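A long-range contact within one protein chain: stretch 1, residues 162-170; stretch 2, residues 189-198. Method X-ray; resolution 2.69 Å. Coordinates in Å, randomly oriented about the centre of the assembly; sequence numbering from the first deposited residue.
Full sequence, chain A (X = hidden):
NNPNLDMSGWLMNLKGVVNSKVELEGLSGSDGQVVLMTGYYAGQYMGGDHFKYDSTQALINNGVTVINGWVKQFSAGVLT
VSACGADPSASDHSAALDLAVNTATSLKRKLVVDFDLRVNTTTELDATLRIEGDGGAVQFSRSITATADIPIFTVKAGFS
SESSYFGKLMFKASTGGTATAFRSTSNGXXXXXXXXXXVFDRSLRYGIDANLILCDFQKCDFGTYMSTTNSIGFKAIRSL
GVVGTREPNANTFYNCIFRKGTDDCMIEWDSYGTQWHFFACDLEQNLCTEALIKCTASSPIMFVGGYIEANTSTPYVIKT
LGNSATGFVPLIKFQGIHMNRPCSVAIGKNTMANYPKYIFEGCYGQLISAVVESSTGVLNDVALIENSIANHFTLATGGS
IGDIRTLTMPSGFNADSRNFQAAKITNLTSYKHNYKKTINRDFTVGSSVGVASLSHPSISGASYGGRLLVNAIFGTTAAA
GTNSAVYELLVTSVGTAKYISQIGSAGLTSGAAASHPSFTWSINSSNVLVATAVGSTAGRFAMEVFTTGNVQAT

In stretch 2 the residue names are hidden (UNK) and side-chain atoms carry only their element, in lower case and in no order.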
# COMPACT_ATOMS: atom_id res chain seq x y z
N GLU A 162 -27.17 -9.73 -2.85
CA GLU A 162 -25.74 -10.02 -2.83
C GLU A 162 -25.26 -10.48 -4.20
O GLU A 162 -26.01 -11.09 -4.97
CB GLU A 162 -25.44 -11.09 -1.77
CG GLU A 162 -23.96 -11.34 -1.54
CD GLU A 162 -23.69 -12.41 -0.51
OE1 GLU A 162 -24.35 -13.47 -0.56
OE2 GLU A 162 -22.82 -12.20 0.36
N SER A 163 -24.00 -10.15 -4.50
CA SER A 163 -23.33 -10.49 -5.75
C SER A 163 -23.92 -9.69 -6.91
O SER A 163 -25.08 -9.87 -7.28
CB SER A 163 -23.42 -11.99 -6.04
OG SER A 163 -22.80 -12.74 -5.01
N SER A 164 -23.12 -8.79 -7.47
CA SER A 164 -23.55 -7.98 -8.61
C SER A 164 -22.31 -7.40 -9.28
O SER A 164 -21.20 -7.45 -8.74
CB SER A 164 -24.52 -6.87 -8.19
OG SER A 164 -23.98 -6.08 -7.14
N TYR A 165 -22.51 -6.85 -10.48
CA TYR A 165 -21.43 -6.24 -11.23
C TYR A 165 -22.00 -5.08 -12.03
O TYR A 165 -22.99 -5.25 -12.75
CB TYR A 165 -20.74 -7.25 -12.15
CG TYR A 165 -19.52 -6.71 -12.86
CD1 TYR A 165 -19.63 -6.04 -14.07
CD2 TYR A 165 -18.25 -6.88 -12.32
CE1 TYR A 165 -18.51 -5.55 -14.72
CE2 TYR A 165 -17.13 -6.39 -12.96
CZ TYR A 165 -17.26 -5.73 -14.17
OH TYR A 165 -16.15 -5.24 -14.81
N PHE A 166 -21.37 -3.91 -11.91
CA PHE A 166 -21.79 -2.71 -12.63
C PHE A 166 -20.59 -2.19 -13.40
O PHE A 166 -19.64 -1.66 -12.81
CB PHE A 166 -22.33 -1.66 -11.66
CG PHE A 166 -23.56 -2.10 -10.93
CD1 PHE A 166 -23.45 -2.82 -9.75
CD2 PHE A 166 -24.82 -1.82 -11.43
CE1 PHE A 166 -24.58 -3.23 -9.07
CE2 PHE A 166 -25.95 -2.23 -10.76
CZ PHE A 166 -25.83 -2.94 -9.58
N GLY A 167 -20.63 -2.33 -14.72
CA GLY A 167 -19.50 -1.96 -15.55
C GLY A 167 -19.77 -0.81 -16.50
O GLY A 167 -20.58 -0.95 -17.43
N LYS A 168 -19.11 0.32 -16.27
CA LYS A 168 -19.11 1.46 -17.18
C LYS A 168 -20.53 1.97 -17.43
O LYS A 168 -21.04 1.99 -18.56
CB LYS A 168 -18.40 1.08 -18.49
CG LYS A 168 -16.99 0.57 -18.24
CD LYS A 168 -16.34 0.00 -19.48
CE LYS A 168 -14.93 -0.48 -19.17
NZ LYS A 168 -14.30 -1.19 -20.32
N LEU A 169 -21.17 2.40 -16.35
CA LEU A 169 -22.50 2.97 -16.38
C LEU A 169 -22.49 4.31 -15.65
O LEU A 169 -21.78 4.48 -14.66
CB LEU A 169 -23.54 2.04 -15.74
CG LEU A 169 -23.81 0.73 -16.48
CD1 LEU A 169 -24.72 -0.18 -15.66
CD2 LEU A 169 -24.42 1.01 -17.84
N MSE A 170 -23.28 5.26 -16.15
CA MSE A 170 -23.38 6.57 -15.53
C MSE A 170 -24.78 6.77 -14.96
O MSE A 170 -25.76 6.35 -15.56
CB MSE A 170 -23.04 7.67 -16.53
CG MSE A 170 -22.96 9.06 -15.93
SE MSE A 170 -22.20 10.35 -17.19
CE MSE A 170 -22.18 11.92 -16.03
N UNK A 189 -28.21 -5.29 2.23
CA UNK A 189 -26.79 -5.34 1.90
C UNK A 189 -26.60 -5.29 0.39
O UNK A 189 -27.11 -6.14 -0.34
c UNK A 189 -25.29 -6.39 3.69
c UNK A 189 -24.93 -7.45 4.50
o UNK A 189 -22.89 -5.82 7.04
c UNK A 189 -24.13 -7.27 5.61
c UNK A 189 -26.15 -6.61 2.47
c UNK A 189 -24.02 -4.93 5.14
c UNK A 189 -23.68 -6.00 5.93
c UNK A 189 -24.82 -5.12 4.02
N UNK A 190 -25.86 -4.28 -0.08
CA UNK A 190 -25.33 -4.27 -1.44
C UNK A 190 -23.97 -4.96 -1.36
O UNK A 190 -22.93 -4.32 -1.23
c UNK A 190 -25.42 -1.15 -3.83
c UNK A 190 -24.21 -3.29 -4.26
c UNK A 190 -25.35 -2.64 -3.50
c UNK A 190 -25.23 -2.85 -1.99
N UNK A 191 -23.99 -6.29 -1.44
CA UNK A 191 -22.85 -7.11 -1.06
C UNK A 191 -22.17 -7.72 -2.28
O UNK A 191 -22.83 -8.11 -3.25
c UNK A 191 -23.28 -8.22 -0.11
o UNK A 191 -22.23 -9.14 0.12
N UNK A 192 -20.84 -7.80 -2.22
CA UNK A 192 -20.00 -8.48 -3.21
C UNK A 192 -20.26 -7.94 -4.62
O UNK A 192 -20.59 -8.68 -5.55
o UNK A 192 -20.38 -12.72 -2.71
c UNK A 192 -19.79 -12.12 -1.82
n UNK A 192 -19.19 -12.73 -0.80
c UNK A 192 -20.20 -9.99 -3.14
c UNK A 192 -19.70 -10.60 -1.84
N UNK A 193 -20.11 -6.63 -4.76
CA UNK A 193 -20.33 -5.94 -6.01
C UNK A 193 -19.03 -5.31 -6.50
O UNK A 193 -18.05 -5.19 -5.77
o UNK A 193 -21.70 -4.26 -7.12
c UNK A 193 -21.40 -4.85 -5.86
N UNK A 194 -19.03 -4.92 -7.77
CA UNK A 194 -17.90 -4.24 -8.39
C UNK A 194 -18.43 -3.08 -9.23
O UNK A 194 -19.36 -3.26 -10.02
c UNK A 194 -17.08 -5.19 -9.27
c UNK A 194 -15.91 -4.45 -9.91
o UNK A 194 -16.57 -6.27 -8.47
N UNK A 195 -17.85 -1.90 -9.04
CA UNK A 195 -18.19 -0.71 -9.81
C UNK A 195 -16.98 -0.35 -10.66
O UNK A 195 -16.01 0.22 -10.16
c UNK A 195 -21.10 0.51 -8.58
c UNK A 195 -19.79 -0.51 -6.88
c UNK A 195 -19.86 0.14 -8.10
c UNK A 195 -18.61 0.43 -8.89
c UNK A 195 -22.25 0.24 -7.86
c UNK A 195 -20.93 -0.78 -6.15
c UNK A 195 -22.17 -0.41 -6.64
N UNK A 196 -17.04 -0.69 -11.94
CA UNK A 196 -15.93 -0.51 -12.87
C UNK A 196 -16.20 0.73 -13.73
O UNK A 196 -17.08 0.71 -14.59
o UNK A 196 -13.76 -0.69 -14.53
c UNK A 196 -14.55 -1.64 -14.67
o UNK A 196 -14.40 -2.52 -15.55
c UNK A 196 -15.75 -1.75 -13.74
N UNK A 197 -15.44 1.80 -13.48
CA UNK A 197 -15.51 3.03 -14.27
C UNK A 197 -16.92 3.60 -14.31
O UNK A 197 -17.35 4.16 -15.33
c UNK A 197 -14.97 2.81 -15.68
c UNK A 197 -12.48 3.36 -16.21
n UNK A 197 -12.89 1.42 -15.28
c UNK A 197 -13.49 2.58 -15.74
n UNK A 197 -11.31 2.67 -16.02
c UNK A 197 -11.59 1.50 -15.46
N UNK A 198 -17.65 3.47 -13.21
CA UNK A 198 -18.99 4.04 -13.13
C UNK A 198 -18.91 5.50 -12.73
O UNK A 198 -18.12 5.88 -11.86
c UNK A 198 -19.86 3.26 -12.15
s UNK A 198 -20.25 1.57 -12.67
O HOH W 1 -24.87 -6.75 -4.75

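Position 189 has one carbon leading to a six-carbon ring that bears a single oxygen. Its CA-to-CB bond points toward stretch 1, but the ring leads away; this is Tyr189. At position 190 four carbons fork at the second, and one branch end lies 4.0 Å from Ser164 OG, identifying Leu190.

Position 191 carries one carbon and one oxygen, and that oxygen lies 3.1 Å from Glu162 OE2. The residue is Ser191, its hydroxyl donating a hydrogen bond to the carboxylate. Its carbonyl accepts from the backbone of stretch 1, with Ser163 N to Ser191 O at 2.7 Å. Position 192 has three carbons, the third carrying one oxygen and one nitrogen: the primary amide of Gln192. Its CA-to-CB bond points toward stretch 1, and Gln192 O accepts a hydrogen bond from Ser164 N at 3.2 Å.

At position 193 there is again one carbon and one oxygen, the latter 2.9 Å from Ser164 OG; this is Ser193, and its OG donates to that hydroxyl. Ser164 OG in turn donates a hydrogen bond to water 1 (2.6 Å from OG to the water O), which donates to Ser191 O, so a short polar chain links the strands. Position 194 has a carbon bearing one oxygen and one carbon, with CB 3.7 Å from Tyr165 CD2. This is Thr194.

Position 195 shows one carbon and a six-carbon ring without a heteroatom: Phe195. Its CE2 lies 3.8 Å from Phe166 CD1; the two ring planes are within 6° of parallel but slid apart, so they barely overlap.

Position 196 has two carbons, the second carrying two oxygens, which makes it Asp196. Its OD2 approaches Tyr165 OH to 3.3 Å. At position 197 one carbon leads to a five-membered ring of three carbons and two nitrogens, His197; a very short hydrogen bond joins its ND1 to Asp196 OD1 (2.4 Å), while its CB lies 4.0 Å from Lys168 CG. Position 198 ends in sulfur after one carbon: Cys198, with SG 4.0 Å from Phe166 CB.

The contact is chiefly a parallel strand pairing. Phe166 occupies its centre, its N donating to Thr194 O (2.8 Å) and its O accepting from Asp196 N (2.9 Å), so one residue bonds to those flanking Phe195, as parallel register requires. Lys168 N to Asp196 O (2.7 Å) extends the ladder. The matched phenylalanines share one sheet face, while serine hydroxyls, carboxylate and water add polar links near the start of stretch 1.

Stretch 2 (189-198) YLSQSTFDHC
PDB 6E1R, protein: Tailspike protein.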